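Local coordinates for protein 2-dehydropantoate 2-reductase (Geobacter metallireducens, PDB 3HN2) that probably catalyses the NADPH-dependent reduction of ketopantoate to (R)-pantoate, a step on the way to pantothenate, at residues A[73-78]-A[97-102]; A[84-89]-A[113-118]; A[120-125]-A[157-162]; A[106-111]-A[181-186]; A[146-151]-A[171-176]. All blocks are in the same frame, centred on the assembly; numbering follows the deposited sequence.

How the interactions relate
Interactions 1, 3 and 5 follow one another across the large sheet of the N-terminal Rossmann-type domain: strand 72-75 pairs with 98-101, the neighbouring strand 121-129 receives helix 157-168, and strand 142-150 pairs with 173-175. The centre of interaction 3 is about 11 Å from that of interaction 1 and about 7 Å from that of interaction 5. Interaction 2, whose segments alternate with those of interaction 1 along the chain, joins two helices on one face of the sheet, its centre about 10 Å from that of interaction 1. Interaction 4 encloses interactions 3 and 5 in sequence and links this probable nucleotide-binding domain to the helical C-terminal domain.

Interaction 1. Residues A[73-78]-A[97-102]; sequences VLVGLK and TQILTL
Four backbone hydrogen bonds zip strands 73-75 and 98-101 together in parallel, the short segments inclined by 24°. V73 is bonded through both its N and its O: N donates to Q98 O at 3.0 Å and O accepts from L100 N at 2.8 Å. V75 repeats the pattern: its N meets L100 O at 2.7 Å, nearly along the C=O axis, and its O receives L102 N. L100 O is also approached by the CA-H of L74.

On one face V73, V75 and I99 point the same way. I99 straddles the two valines, its CG1 touching V73 CG1 and its CG2 touching V75 CG2, each at 3.8 Å. On the other face L74 splits its methyls: CD1 lies 3.7 Å from L100 CD2, while CD2 meets L102 CD1 where the two leucines cross obliquely.

Farther out, T97 OG1 is hydrogen-bonded to M70 O and E94 N. Strand 72-75 is bonded on its far edge to A6 and V8 of strand 5-8, and strand 98-101 to strand 121-129. Helix 85-89, the crossover of this beta-alpha-beta unit, covers V75 through Y85 and I89, and helix 108-115 covers T101.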
# COMPACT_ATOMS: atom_id res chain seq x y z
N VAL A 73 -1.63 28.41 -12.30
CA VAL A 73 -2.36 28.37 -11.04
C VAL A 73 -2.76 26.93 -10.67
O VAL A 73 -3.53 26.28 -11.37
CB VAL A 73 -3.54 29.40 -10.96
CG1 VAL A 73 -4.27 29.52 -12.28
CG2 VAL A 73 -4.51 29.06 -9.82
N LEU A 74 -2.18 26.44 -9.57
CA LEU A 74 -2.56 25.17 -8.97
C LEU A 74 -3.81 25.34 -8.15
O LEU A 74 -3.79 26.01 -7.11
CB LEU A 74 -1.47 24.67 -8.03
CG LEU A 74 -0.68 23.41 -8.35
CD1 LEU A 74 0.42 23.73 -9.34
CD2 LEU A 74 -0.09 22.89 -7.05
N VAL A 75 -4.91 24.76 -8.61
CA VAL A 75 -6.15 24.74 -7.84
C VAL A 75 -6.16 23.49 -6.93
O VAL A 75 -6.11 22.35 -7.41
CB VAL A 75 -7.38 24.78 -8.75
CG1 VAL A 75 -8.65 24.94 -7.93
CG2 VAL A 75 -7.27 25.92 -9.76
N GLY A 76 -6.18 23.72 -5.62
CA GLY A 76 -6.28 22.66 -4.63
C GLY A 76 -7.50 22.84 -3.73
O GLY A 76 -7.55 22.29 -2.63
N LEU A 77 -8.47 23.61 -4.23
CA LEU A 77 -9.72 23.89 -3.53
C LEU A 77 -10.54 22.64 -3.25
O LEU A 77 -10.50 21.68 -4.02
CB LEU A 77 -10.60 24.83 -4.36
CG LEU A 77 -10.43 26.35 -4.36
CD1 LEU A 77 -11.21 26.94 -5.52
CD2 LEU A 77 -10.87 26.97 -3.04
N LYS A 78 -11.27 22.65 -2.14
CA LYS A 78 -12.29 21.65 -1.92
C LYS A 78 -13.45 21.95 -2.86
O LYS A 78 -13.80 23.12 -3.06
CB LYS A 78 -12.73 21.64 -0.46
CG LYS A 78 -12.17 20.48 0.35
CD LYS A 78 -10.66 20.59 0.58
CE LYS A 78 -9.99 19.21 0.57
NZ LYS A 78 -10.53 18.30 1.62
N THR A 97 -1.61 32.06 -19.28
CA THR A 97 -1.76 31.43 -17.97
C THR A 97 -2.44 30.09 -18.18
O THR A 97 -3.38 29.97 -18.97
CB THR A 97 -2.64 32.28 -17.01
OG1 THR A 97 -2.15 33.63 -16.96
CG2 THR A 97 -2.65 31.70 -15.59
N GLN A 98 -1.94 29.07 -17.49
CA GLN A 98 -2.55 27.75 -17.53
C GLN A 98 -2.98 27.28 -16.14
O GLN A 98 -2.32 27.57 -15.14
CB GLN A 98 -1.65 26.74 -18.24
CG GLN A 98 -0.16 26.95 -18.02
CD GLN A 98 0.67 26.34 -19.13
OE1 GLN A 98 0.35 25.26 -19.64
NE2 GLN A 98 1.73 27.03 -19.52
N ILE A 99 -4.10 26.57 -16.09
CA ILE A 99 -4.75 26.24 -14.84
C ILE A 99 -4.67 24.73 -14.55
O ILE A 99 -5.13 23.91 -15.35
CB ILE A 99 -6.22 26.74 -14.83
CG1 ILE A 99 -6.27 28.22 -15.23
CG2 ILE A 99 -6.84 26.54 -13.46
CD1 ILE A 99 -7.61 28.70 -15.75
N LEU A 100 -4.06 24.39 -13.42
CA LEU A 100 -3.85 22.99 -13.05
C LEU A 100 -4.76 22.61 -11.89
O LEU A 100 -4.63 23.14 -10.78
CB LEU A 100 -2.38 22.74 -12.70
CG LEU A 100 -1.86 21.40 -12.15
CD1 LEU A 100 -2.35 20.22 -12.96
CD2 LEU A 100 -0.34 21.41 -12.16
N THR A 101 -5.68 21.69 -12.15
CA THR A 101 -6.59 21.22 -11.12
C THR A 101 -6.13 19.87 -10.50
O THR A 101 -5.80 18.92 -11.22
CB THR A 101 -8.06 21.22 -11.64
OG1 THR A 101 -8.97 21.29 -10.55
CG2 THR A 101 -8.37 20.01 -12.50
N LEU A 102 -6.07 19.83 -9.18
CA LEU A 102 -5.60 18.64 -8.45
C LEU A 102 -6.65 18.11 -7.48
O LEU A 102 -6.39 17.18 -6.71
CB LEU A 102 -4.32 18.95 -7.68
CG LEU A 102 -2.97 18.98 -8.40
CD1 LEU A 102 -1.92 19.53 -7.47
CD2 LEU A 102 -2.58 17.60 -8.87

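Interaction 2. Residues A[84-89]-A[113-118]; sequences RYEELI and ATLFGA
The phenyl ring of F116 takes L115 CD2 on one face, 3.7 Å above its plane and displaced toward the rim, while the carbonyl oxygen Y85 O lies at its edge, in plane, 3.9 Å from F116 CZ. The Y85 ring is approached obliquely by L115 CD1. At the guanidinium of R84, E87 OE1 sits over one face, 3.1 Å from R84 NH1, so that this pair, between the N-cap residue and the helix's first turn, rests on charge alone.

I89 meets the far tip of F116 at about a right angle: its CB stands 3.6 Å from F116 CZ, and I89 CG2 rests against F116 CZ and CE2. L115 spreads over the first turn of helix 85-89, CD1 reaching Y85 CB at 3.7 Å and CD2 reaching E86 CB at 3.9 Å.

Helices 85-89 and 108-115 are successive crossover helices of the Rossmann-type domain, lying on the same face of its sheet. F116 is the first residue beyond the end of the second, and its CG is anti to the carbonyl carbon (chi1 -59°), which sends the ring toward helix 85-89. An alanine here would remove the ring and would probably loosen the packing against I89 and L115. The deeper side of the contact is closed by V75 and I99 of the sheet, and by L112, which touches both Y85 and I89. Y85 OH is hydrogen-bonded to Q103 OE1.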
# COMPACT_ATOMS: atom_id res chain seq x y z
N ARG A 84 -17.01 29.52 -6.31
CA ARG A 84 -16.10 30.63 -6.10
C ARG A 84 -14.94 30.65 -7.10
O ARG A 84 -13.99 31.41 -6.92
CB ARG A 84 -15.53 30.58 -4.68
CG ARG A 84 -16.52 30.94 -3.58
CD ARG A 84 -15.89 30.73 -2.23
NE ARG A 84 -16.28 31.77 -1.28
CZ ARG A 84 -15.52 32.81 -0.96
NH1 ARG A 84 -14.32 32.97 -1.49
NH2 ARG A 84 -15.97 33.71 -0.09
N TYR A 85 -15.03 29.82 -8.14
CA TYR A 85 -14.01 29.74 -9.19
C TYR A 85 -13.69 31.09 -9.84
O TYR A 85 -12.53 31.46 -9.98
CB TYR A 85 -14.44 28.77 -10.30
CG TYR A 85 -13.98 27.34 -10.16
CD1 TYR A 85 -14.60 26.32 -10.88
CD2 TYR A 85 -12.92 26.99 -9.31
CE1 TYR A 85 -14.20 25.01 -10.77
CE2 TYR A 85 -12.51 25.67 -9.19
CZ TYR A 85 -13.15 24.68 -9.93
OH TYR A 85 -12.76 23.37 -9.83
N GLU A 86 -14.75 31.81 -10.22
CA GLU A 86 -14.63 33.07 -10.95
C GLU A 86 -13.92 34.17 -10.16
O GLU A 86 -12.97 34.76 -10.65
CB GLU A 86 -16.01 33.53 -11.45
CG GLU A 86 -16.01 34.79 -12.32
CD GLU A 86 -16.57 36.01 -11.60
OE1 GLU A 86 -15.81 36.97 -11.36
OE2 GLU A 86 -17.78 36.00 -11.28
N GLU A 87 -14.36 34.40 -8.92
CA GLU A 87 -13.76 35.45 -8.08
C GLU A 87 -12.29 35.17 -7.71
O GLU A 87 -11.47 36.09 -7.67
CB GLU A 87 -14.59 35.73 -6.82
CG GLU A 87 -14.83 34.55 -5.89
CD GLU A 87 -14.93 34.95 -4.42
OE1 GLU A 87 -15.85 34.44 -3.73
OE2 GLU A 87 -14.11 35.76 -3.95
N LEU A 88 -11.97 33.90 -7.49
CA LEU A 88 -10.65 33.51 -6.99
C LEU A 88 -9.56 33.37 -8.06
O LEU A 88 -8.38 33.54 -7.77
CB LEU A 88 -10.74 32.20 -6.18
CG LEU A 88 -11.48 32.20 -4.85
CD1 LEU A 88 -11.72 30.78 -4.40
CD2 LEU A 88 -10.73 32.98 -3.78
N ILE A 89 -9.96 33.05 -9.29
CA ILE A 89 -8.98 32.74 -10.34
C ILE A 89 -8.85 33.82 -11.44
O ILE A 89 -7.74 34.07 -11.91
CB ILE A 89 -9.21 31.29 -10.92
CG1 ILE A 89 -9.03 30.25 -9.81
CG2 ILE A 89 -8.25 30.97 -12.06
CD1 ILE A 89 -9.68 28.91 -10.08
N ALA A 113 -12.82 24.95 -17.67
CA ALA A 113 -12.72 25.06 -19.13
C ALA A 113 -13.82 25.93 -19.71
O ALA A 113 -13.57 26.73 -20.61
CB ALA A 113 -12.74 23.68 -19.76
N THR A 114 -15.04 25.77 -19.19
CA THR A 114 -16.18 26.62 -19.53
C THR A 114 -15.94 28.05 -19.06
O THR A 114 -16.28 29.01 -19.75
CB THR A 114 -17.48 26.09 -18.87
OG1 THR A 114 -17.60 24.69 -19.10
CG2 THR A 114 -18.71 26.79 -19.43
N LEU A 115 -15.33 28.18 -17.88
CA LEU A 115 -15.15 29.46 -17.24
C LEU A 115 -14.01 30.28 -17.86
O LEU A 115 -14.14 31.50 -18.00
CB LEU A 115 -14.92 29.28 -15.74
CG LEU A 115 -15.76 30.19 -14.86
CD1 LEU A 115 -16.10 29.50 -13.55
CD2 LEU A 115 -15.08 31.53 -14.61
N PHE A 116 -12.93 29.61 -18.25
CA PHE A 116 -11.71 30.31 -18.69
C PHE A 116 -11.24 30.00 -20.11
O PHE A 116 -10.87 30.90 -20.86
CB PHE A 116 -10.57 30.08 -17.69
CG PHE A 116 -10.89 30.55 -16.30
CD1 PHE A 116 -10.92 31.91 -15.99
CD2 PHE A 116 -11.18 29.63 -15.29
CE1 PHE A 116 -11.22 32.35 -14.71
CE2 PHE A 116 -11.49 30.06 -14.00
CZ PHE A 116 -11.51 31.42 -13.71
N GLY A 117 -11.25 28.72 -20.47
CA GLY A 117 -10.78 28.28 -21.78
C GLY A 117 -10.20 26.88 -21.69
O GLY A 117 -9.36 26.61 -20.83
N ALA A 118 -10.65 26.00 -22.58
CA ALA A 118 -10.29 24.58 -22.53
C ALA A 118 -8.81 24.29 -22.83
O ALA A 118 -8.27 23.29 -22.37
CB ALA A 118 -11.19 23.77 -23.45

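Interaction 3. Residues A[120-125]-A[157-162]; sequences RIIGGV and GRIEEL
Helix 157-168, the crossover of the beta-alpha-beta unit formed with strands 142-150 and 173-175 at one end of the mixed sheet of the Rossmann-type domain, lies against the face of strand 121-129 that carries I122. The axes of the strand and helix segments approach to 10.8 Å and cross at 44°, a spacing filled by side chains from both.

The apolar part centres on I122, the strand side chain directed at the helix. I122 CG1 meets I159 CD1 at 3.7 Å as the two isoleucines pass in opposite directions. From the next turn L162 comes tip to tip, its CD1 a looser 4.2 Å from I122 CG2. L100 of the neighbouring strand also touches I122, so the helix residues complete a hydrophobic layer on the sheet.

The polar part belongs to R158, whose long side chain runs to the start of the strand. Its NH2 donates to E119 O, just before the strand segment, and this bond probably fixes the rotation of the guanidinium. R158 NH1 comes within 2.9 Å of I121 O, but the angle is too poor for a hydrogen bond, so the closeness would be mainly electrostatic. A long, weak ion pair links R158 NE to E150.

The two parts meet where alkyl and guanidinium groups touch: I122 CD1 sits over the centre of one guanidinium face, 3.7 Å above the plane, with R158 CZ and NE each 3.8 Å from it.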
# COMPACT_ATOMS: atom_id res chain seq x y z
N ARG A 120 -6.40 25.96 -21.68
CA ARG A 120 -5.63 26.39 -20.51
C ARG A 120 -5.59 25.30 -19.44
O ARG A 120 -4.76 25.34 -18.54
CB ARG A 120 -6.23 27.66 -19.89
CG ARG A 120 -6.75 28.70 -20.87
CD ARG A 120 -7.30 29.93 -20.14
NE ARG A 120 -6.31 30.99 -20.04
CZ ARG A 120 -6.36 32.14 -20.72
NH1 ARG A 120 -5.40 33.04 -20.57
NH2 ARG A 120 -7.36 32.39 -21.55
N ILE A 121 -6.48 24.32 -19.56
CA ILE A 121 -6.77 23.41 -18.44
C ILE A 121 -5.90 22.16 -18.44
O ILE A 121 -5.78 21.47 -19.45
CB ILE A 121 -8.29 23.05 -18.38
CG1 ILE A 121 -9.15 24.32 -18.42
CG2 ILE A 121 -8.63 22.21 -17.15
CD1 ILE A 121 -8.82 25.38 -17.36
N ILE A 122 -5.28 21.89 -17.30
CA ILE A 122 -4.49 20.69 -17.09
C ILE A 122 -5.04 19.93 -15.87
O ILE A 122 -5.23 20.49 -14.79
CB ILE A 122 -2.96 20.99 -16.95
CG1 ILE A 122 -2.38 21.53 -18.25
CG2 ILE A 122 -2.17 19.74 -16.58
CD1 ILE A 122 -2.25 23.04 -18.31
N GLY A 123 -5.32 18.65 -16.07
CA GLY A 123 -5.81 17.82 -14.99
C GLY A 123 -4.69 17.03 -14.37
O GLY A 123 -3.90 16.38 -15.07
N GLY A 124 -4.62 17.09 -13.05
CA GLY A 124 -3.68 16.28 -12.29
C GLY A 124 -4.41 15.40 -11.31
O GLY A 124 -5.02 15.89 -10.35
N VAL A 125 -4.41 14.09 -11.56
CA VAL A 125 -4.87 13.14 -10.55
C VAL A 125 -3.71 12.87 -9.60
O VAL A 125 -2.69 12.31 -9.99
CB VAL A 125 -5.53 11.84 -11.15
CG1 VAL A 125 -4.87 11.42 -12.42
CG2 VAL A 125 -5.54 10.68 -10.13
N GLY A 157 5.10 19.13 -24.88
CA GLY A 157 6.00 20.10 -24.25
C GLY A 157 5.38 20.70 -23.01
O GLY A 157 5.93 20.58 -21.93
N ARG A 158 4.20 21.30 -23.18
CA ARG A 158 3.39 21.84 -22.08
C ARG A 158 3.21 20.86 -20.90
O ARG A 158 3.43 21.23 -19.75
CB ARG A 158 2.03 22.31 -22.62
CG ARG A 158 0.82 22.13 -21.70
CD ARG A 158 -0.44 22.68 -22.35
NE ARG A 158 -1.65 21.96 -21.94
CZ ARG A 158 -2.87 22.50 -21.98
NH1 ARG A 158 -3.93 21.80 -21.61
NH2 ARG A 158 -3.03 23.75 -22.39
N ILE A 159 2.86 19.62 -21.21
CA ILE A 159 2.60 18.61 -20.19
C ILE A 159 3.90 18.02 -19.64
O ILE A 159 3.99 17.72 -18.44
CB ILE A 159 1.63 17.51 -20.73
CG1 ILE A 159 0.28 18.13 -21.11
CG2 ILE A 159 1.40 16.39 -19.72
CD1 ILE A 159 -0.37 18.92 -19.98
N GLU A 160 4.91 17.90 -20.49
CA GLU A 160 6.21 17.39 -20.07
C GLU A 160 7.02 18.42 -19.29
O GLU A 160 7.78 18.05 -18.40
CB GLU A 160 7.03 16.84 -21.24
CG GLU A 160 6.46 15.56 -21.87
CD GLU A 160 6.51 14.33 -20.95
OE1 GLU A 160 7.40 14.25 -20.08
OE2 GLU A 160 5.65 13.44 -21.12
N GLU A 161 6.86 19.71 -19.62
CA GLU A 161 7.50 20.80 -18.87
C GLU A 161 6.97 20.89 -17.45
O GLU A 161 7.73 21.17 -16.53
CB GLU A 161 7.31 22.16 -19.57
CG GLU A 161 8.33 22.46 -20.67
CD GLU A 161 7.95 23.67 -21.53
OE1 GLU A 161 6.82 24.19 -21.42
OE2 GLU A 161 8.81 24.11 -22.34
N LEU A 162 5.67 20.66 -17.27
CA LEU A 162 5.06 20.60 -15.94
C LEU A 162 5.49 19.35 -15.17
O LEU A 162 5.77 19.42 -13.98
CB LEU A 162 3.53 20.68 -16.04
CG LEU A 162 2.89 22.03 -16.36
CD1 LEU A 162 1.39 21.88 -16.53
CD2 LEU A 162 3.21 23.06 -15.29

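Interaction 4. Residues A[106-111]-A[181-186]; sequences LGNEEA and RARWEK
A buried salt bridge with an apolar flank joins the start of helix 108-115, in the N-terminal domain, to the long helix 179-200 of the C-terminal domain. E109 and R183 extend toward each other, and E109 OE2 comes to 2.8 Å from R183 NE. The oxygen stands over one face of the guanidinium, with the carboxylate turned 70° against it, so the pair rests on charge and no N-H is directed at the oxygen. R183 NH2 is instead spent on Q103 O and G105 O, two carbonyls of the loop leading into helix 108-115. A leucine here would lose the charge facing E109 and the donor to both loop carbonyls, and would probably weaken the hold of helix 179-200 on this loop.

L106 supplies the apolar flank. Its CD2 packs 3.9 Å from R183 CB as the two side chains slide past each other in opposite directions, and its CD1 approaches the six-membered ring of W184 at CZ2, also 3.9 Å away, the side chains crossing at about a right angle. L106 further contacts T277, P278 and Y281 of helix 271-284.

Such a junction of a Rossmann-type domain with a helical C-terminal domain is characteristic of ketopantoate reductases, in which the active site lies in the cleft between the two.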
# COMPACT_ATOMS: atom_id res chain seq x y z
N LEU A 106 -15.00 14.60 -10.34
CA LEU A 106 -15.13 15.00 -11.72
C LEU A 106 -15.64 16.43 -11.88
O LEU A 106 -15.89 17.13 -10.90
CB LEU A 106 -16.10 14.07 -12.43
CG LEU A 106 -15.76 12.61 -12.64
CD1 LEU A 106 -16.91 11.99 -13.43
CD2 LEU A 106 -14.45 12.39 -13.37
N GLY A 107 -15.77 16.85 -13.14
CA GLY A 107 -16.40 18.12 -13.47
C GLY A 107 -15.50 19.33 -13.32
O GLY A 107 -15.77 20.37 -13.91
N ASN A 108 -14.43 19.18 -12.54
CA ASN A 108 -13.51 20.26 -12.21
C ASN A 108 -12.80 20.79 -13.44
O ASN A 108 -12.75 22.01 -13.66
CB ASN A 108 -12.49 19.80 -11.17
CG ASN A 108 -13.15 19.24 -9.91
OD1 ASN A 108 -14.19 19.73 -9.46
ND2 ASN A 108 -12.55 18.20 -9.34
N GLU A 109 -12.27 19.88 -14.25
CA GLU A 109 -11.61 20.24 -15.50
C GLU A 109 -12.54 21.02 -16.43
O GLU A 109 -12.15 22.02 -17.01
CB GLU A 109 -11.07 19.01 -16.22
CG GLU A 109 -9.76 18.48 -15.66
CD GLU A 109 -9.94 17.43 -14.54
OE1 GLU A 109 -11.08 17.01 -14.24
OE2 GLU A 109 -8.92 17.01 -13.97
N GLU A 110 -13.78 20.54 -16.52
CA GLU A 110 -14.78 21.05 -17.45
C GLU A 110 -15.37 22.39 -17.02
O GLU A 110 -15.68 23.23 -17.86
CB GLU A 110 -15.90 20.02 -17.63
CG GLU A 110 -15.47 18.69 -18.26
CD GLU A 110 -15.02 17.62 -17.25
OE1 GLU A 110 -15.15 16.42 -17.56
OE2 GLU A 110 -14.53 17.97 -16.15
N ALA A 111 -15.52 22.57 -15.70
CA ALA A 111 -16.06 23.81 -15.14
C ALA A 111 -15.13 24.97 -15.45
O ALA A 111 -15.56 25.99 -15.99
CB ALA A 111 -16.25 23.68 -13.64
N ARG A 181 -9.72 8.85 -18.33
CA ARG A 181 -9.62 7.49 -17.79
C ARG A 181 -9.01 7.49 -16.39
O ARG A 181 -9.56 6.90 -15.49
CB ARG A 181 -8.82 6.58 -18.72
CG ARG A 181 -8.66 5.15 -18.19
CD ARG A 181 -7.74 4.32 -19.08
NE ARG A 181 -7.01 3.35 -18.27
CZ ARG A 181 -7.14 2.03 -18.36
NH1 ARG A 181 -7.97 1.50 -19.25
NH2 ARG A 181 -6.43 1.25 -17.56
N ALA A 182 -7.90 8.21 -16.23
CA ALA A 182 -7.17 8.32 -14.96
C ALA A 182 -8.00 8.87 -13.79
O ALA A 182 -7.81 8.44 -12.65
CB ALA A 182 -5.92 9.16 -15.17
N ARG A 183 -8.89 9.83 -14.08
CA ARG A 183 -9.86 10.36 -13.11
C ARG A 183 -10.79 9.24 -12.65
O ARG A 183 -11.00 9.06 -11.44
CB ARG A 183 -10.68 11.50 -13.73
CG ARG A 183 -9.93 12.82 -13.93
CD ARG A 183 -10.19 13.81 -12.80
NE ARG A 183 -8.99 14.59 -12.51
CZ ARG A 183 -8.79 15.27 -11.38
NH1 ARG A 183 -7.65 15.95 -11.22
NH2 ARG A 183 -9.70 15.28 -10.42
N TRP A 184 -11.32 8.49 -13.61
CA TRP A 184 -12.18 7.35 -13.35
C TRP A 184 -11.44 6.22 -12.64
O TRP A 184 -12.03 5.49 -11.85
CB TRP A 184 -12.80 6.84 -14.64
CG TRP A 184 -14.02 7.59 -15.05
CD1 TRP A 184 -14.11 8.56 -16.01
CD2 TRP A 184 -15.34 7.43 -14.52
NE1 TRP A 184 -15.41 9.01 -16.11
CE2 TRP A 184 -16.18 8.34 -15.20
CE3 TRP A 184 -15.90 6.61 -13.52
CZ2 TRP A 184 -17.55 8.45 -14.92
CZ3 TRP A 184 -17.26 6.72 -13.25
CH2 TRP A 184 -18.07 7.63 -13.95
N GLU A 185 -10.15 6.08 -12.95
CA GLU A 185 -9.29 5.10 -12.30
C GLU A 185 -9.19 5.37 -10.80
O GLU A 185 -9.22 4.44 -10.00
CB GLU A 185 -7.89 5.10 -12.94
CG GLU A 185 -7.82 4.55 -14.37
CD GLU A 185 -6.39 4.42 -14.88
OE1 GLU A 185 -5.52 5.23 -14.48
OE2 GLU A 185 -6.12 3.49 -15.68
N LYS A 186 -9.08 6.65 -10.43
CA LYS A 186 -9.00 7.05 -9.03
C LYS A 186 -10.36 6.98 -8.34
O LYS A 186 -10.43 6.80 -7.12
CB LYS A 186 -8.40 8.45 -8.87
CG LYS A 186 -7.66 8.62 -7.55
CD LYS A 186 -7.71 10.05 -7.05
CE LYS A 186 -7.22 10.12 -5.61
NZ LYS A 186 -7.12 11.51 -5.11

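Interaction 5. Residues A[146-151]-A[171-176]; sequences IILGEF and VDCRTT
R174 O is gripped twice: by L148 N across the strands at 3.1 Å, and more weakly by T175 OG1 of the next residue at 3.2 Å. The L148 donor stands 47° above the carbonyl plane. I146 O is held in a straighter fashion, R174 N pointing nearly along its C=O axis from 2.8 Å, with the CA-H of C173 as an additional close neighbour. I146 N to D172 O and T176 N to L148 O complete a parallel ladder in which I146, I147 and L148 face C173, R174 and T175.

On the face bearing I146 and L148, C173 lies between I146 and L148. With SG anti to its backbone N, the sulfur leans forward to L148 CD1, 3.7 Å away, and more loosely against I146 CB. I146 CD1 turns the other way and crosses V171 CG1 obliquely at 3.9 Å. On the opposite face I147 CG2 packs on T176 CG2 at 3.8 Å.

Strand 173-175 forms one border of the large sheet within this chain, beside strand 142-150, which on its other edge pairs antiparallel with strand 121-129. The crossover helix 157-168 of this beta-alpha-beta unit covers C173 with F166 and T175 with I159 and E160. Farther along the same side, Y17 of helix 14-23 touches both I146 and V171.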
# COMPACT_ATOMS: atom_id res chain seq x y z
N ILE A 146 1.72 12.12 -8.86
CA ILE A 146 0.73 12.83 -9.67
C ILE A 146 0.76 12.32 -11.11
O ILE A 146 1.83 12.09 -11.67
CB ILE A 146 0.99 14.38 -9.67
CG1 ILE A 146 1.02 14.96 -8.25
CG2 ILE A 146 -0.06 15.14 -10.50
CD1 ILE A 146 1.34 16.45 -8.20
N ILE A 147 -0.42 12.13 -11.71
CA ILE A 147 -0.52 11.85 -13.14
C ILE A 147 -1.11 13.09 -13.86
O ILE A 147 -2.23 13.52 -13.54
CB ILE A 147 -1.37 10.59 -13.44
CG1 ILE A 147 -1.00 9.43 -12.51
CG2 ILE A 147 -1.20 10.16 -14.91
CD1 ILE A 147 -1.95 8.25 -12.60
N LEU A 148 -0.37 13.64 -14.81
CA LEU A 148 -0.74 14.89 -15.50
C LEU A 148 -1.35 14.67 -16.89
O LEU A 148 -0.73 14.06 -17.76
CB LEU A 148 0.47 15.82 -15.63
CG LEU A 148 1.03 16.48 -14.37
CD1 LEU A 148 2.17 17.40 -14.68
CD2 LEU A 148 -0.05 17.22 -13.58
N GLY A 149 -2.56 15.17 -17.08
CA GLY A 149 -3.20 15.13 -18.39
C GLY A 149 -3.70 16.51 -18.84
O GLY A 149 -4.03 17.36 -18.02
N GLU A 150 -3.75 16.73 -20.14
CA GLU A 150 -4.38 17.95 -20.63
C GLU A 150 -5.84 17.68 -20.98
O GLU A 150 -6.16 16.65 -21.58
CB GLU A 150 -3.62 18.55 -21.81
CG GLU A 150 -3.24 17.58 -22.90
CD GLU A 150 -2.53 18.25 -24.06
OE1 GLU A 150 -2.10 17.52 -24.97
OE2 GLU A 150 -2.39 19.50 -24.07
N PHE A 151 -6.71 18.59 -20.56
CA PHE A 151 -8.13 18.50 -20.89
C PHE A 151 -8.35 18.52 -22.40
O PHE A 151 -8.92 17.58 -22.96
CB PHE A 151 -8.93 19.60 -20.19
CG PHE A 151 -10.39 19.56 -20.51
CD1 PHE A 151 -11.20 18.54 -20.01
CD2 PHE A 151 -10.97 20.55 -21.32
CE1 PHE A 151 -12.55 18.49 -20.31
CE2 PHE A 151 -12.33 20.51 -21.62
CZ PHE A 151 -13.13 19.48 -21.11
N VAL A 171 8.68 15.33 -6.63
CA VAL A 171 7.36 14.71 -6.77
C VAL A 171 7.44 13.68 -7.89
O VAL A 171 7.85 14.01 -9.01
CB VAL A 171 6.25 15.76 -7.06
CG1 VAL A 171 4.87 15.11 -7.13
CG2 VAL A 171 6.25 16.86 -6.01
N ASP A 172 7.06 12.44 -7.59
CA ASP A 172 7.02 11.38 -8.59
C ASP A 172 5.88 11.66 -9.56
O ASP A 172 4.71 11.44 -9.26
CB ASP A 172 6.86 10.01 -7.91
CG ASP A 172 6.97 8.86 -8.88
OD1 ASP A 172 5.97 8.14 -9.06
OD2 ASP A 172 8.05 8.66 -9.47
N CYS A 173 6.22 12.18 -10.74
CA CYS A 173 5.20 12.75 -11.62
C CYS A 173 5.17 12.10 -13.00
O CYS A 173 6.15 12.13 -13.73
CB CYS A 173 5.39 14.25 -11.73
SG CYS A 173 4.00 15.10 -12.49
N ARG A 174 4.02 11.53 -13.33
CA ARG A 174 3.83 10.80 -14.59
C ARG A 174 3.00 11.63 -15.58
O ARG A 174 2.60 12.75 -15.27
CB ARG A 174 3.19 9.42 -14.28
CG ARG A 174 3.36 8.33 -15.35
CD ARG A 174 4.80 8.20 -15.85
NE ARG A 174 4.85 7.95 -17.29
CZ ARG A 174 5.20 8.86 -18.20
NH1 ARG A 174 5.20 8.53 -19.49
NH2 ARG A 174 5.54 10.09 -17.84
N THR A 175 2.77 11.10 -16.77
CA THR A 175 2.00 11.77 -17.81
C THR A 175 1.18 10.75 -18.59
O THR A 175 1.66 9.65 -18.88
CB THR A 175 2.95 12.60 -18.73
OG1 THR A 175 3.11 13.91 -18.16
CG2 THR A 175 2.42 12.73 -20.15
N THR A 176 -0.07 11.10 -18.89
CA THR A 176 -0.95 10.23 -19.66
C THR A 176 -1.64 10.99 -20.81
O THR A 176 -1.67 12.22 -20.81
CB THR A 176 -1.98 9.52 -18.74
OG1 THR A 176 -2.58 8.42 -19.44
CG2 THR A 176 -3.06 10.48 -18.24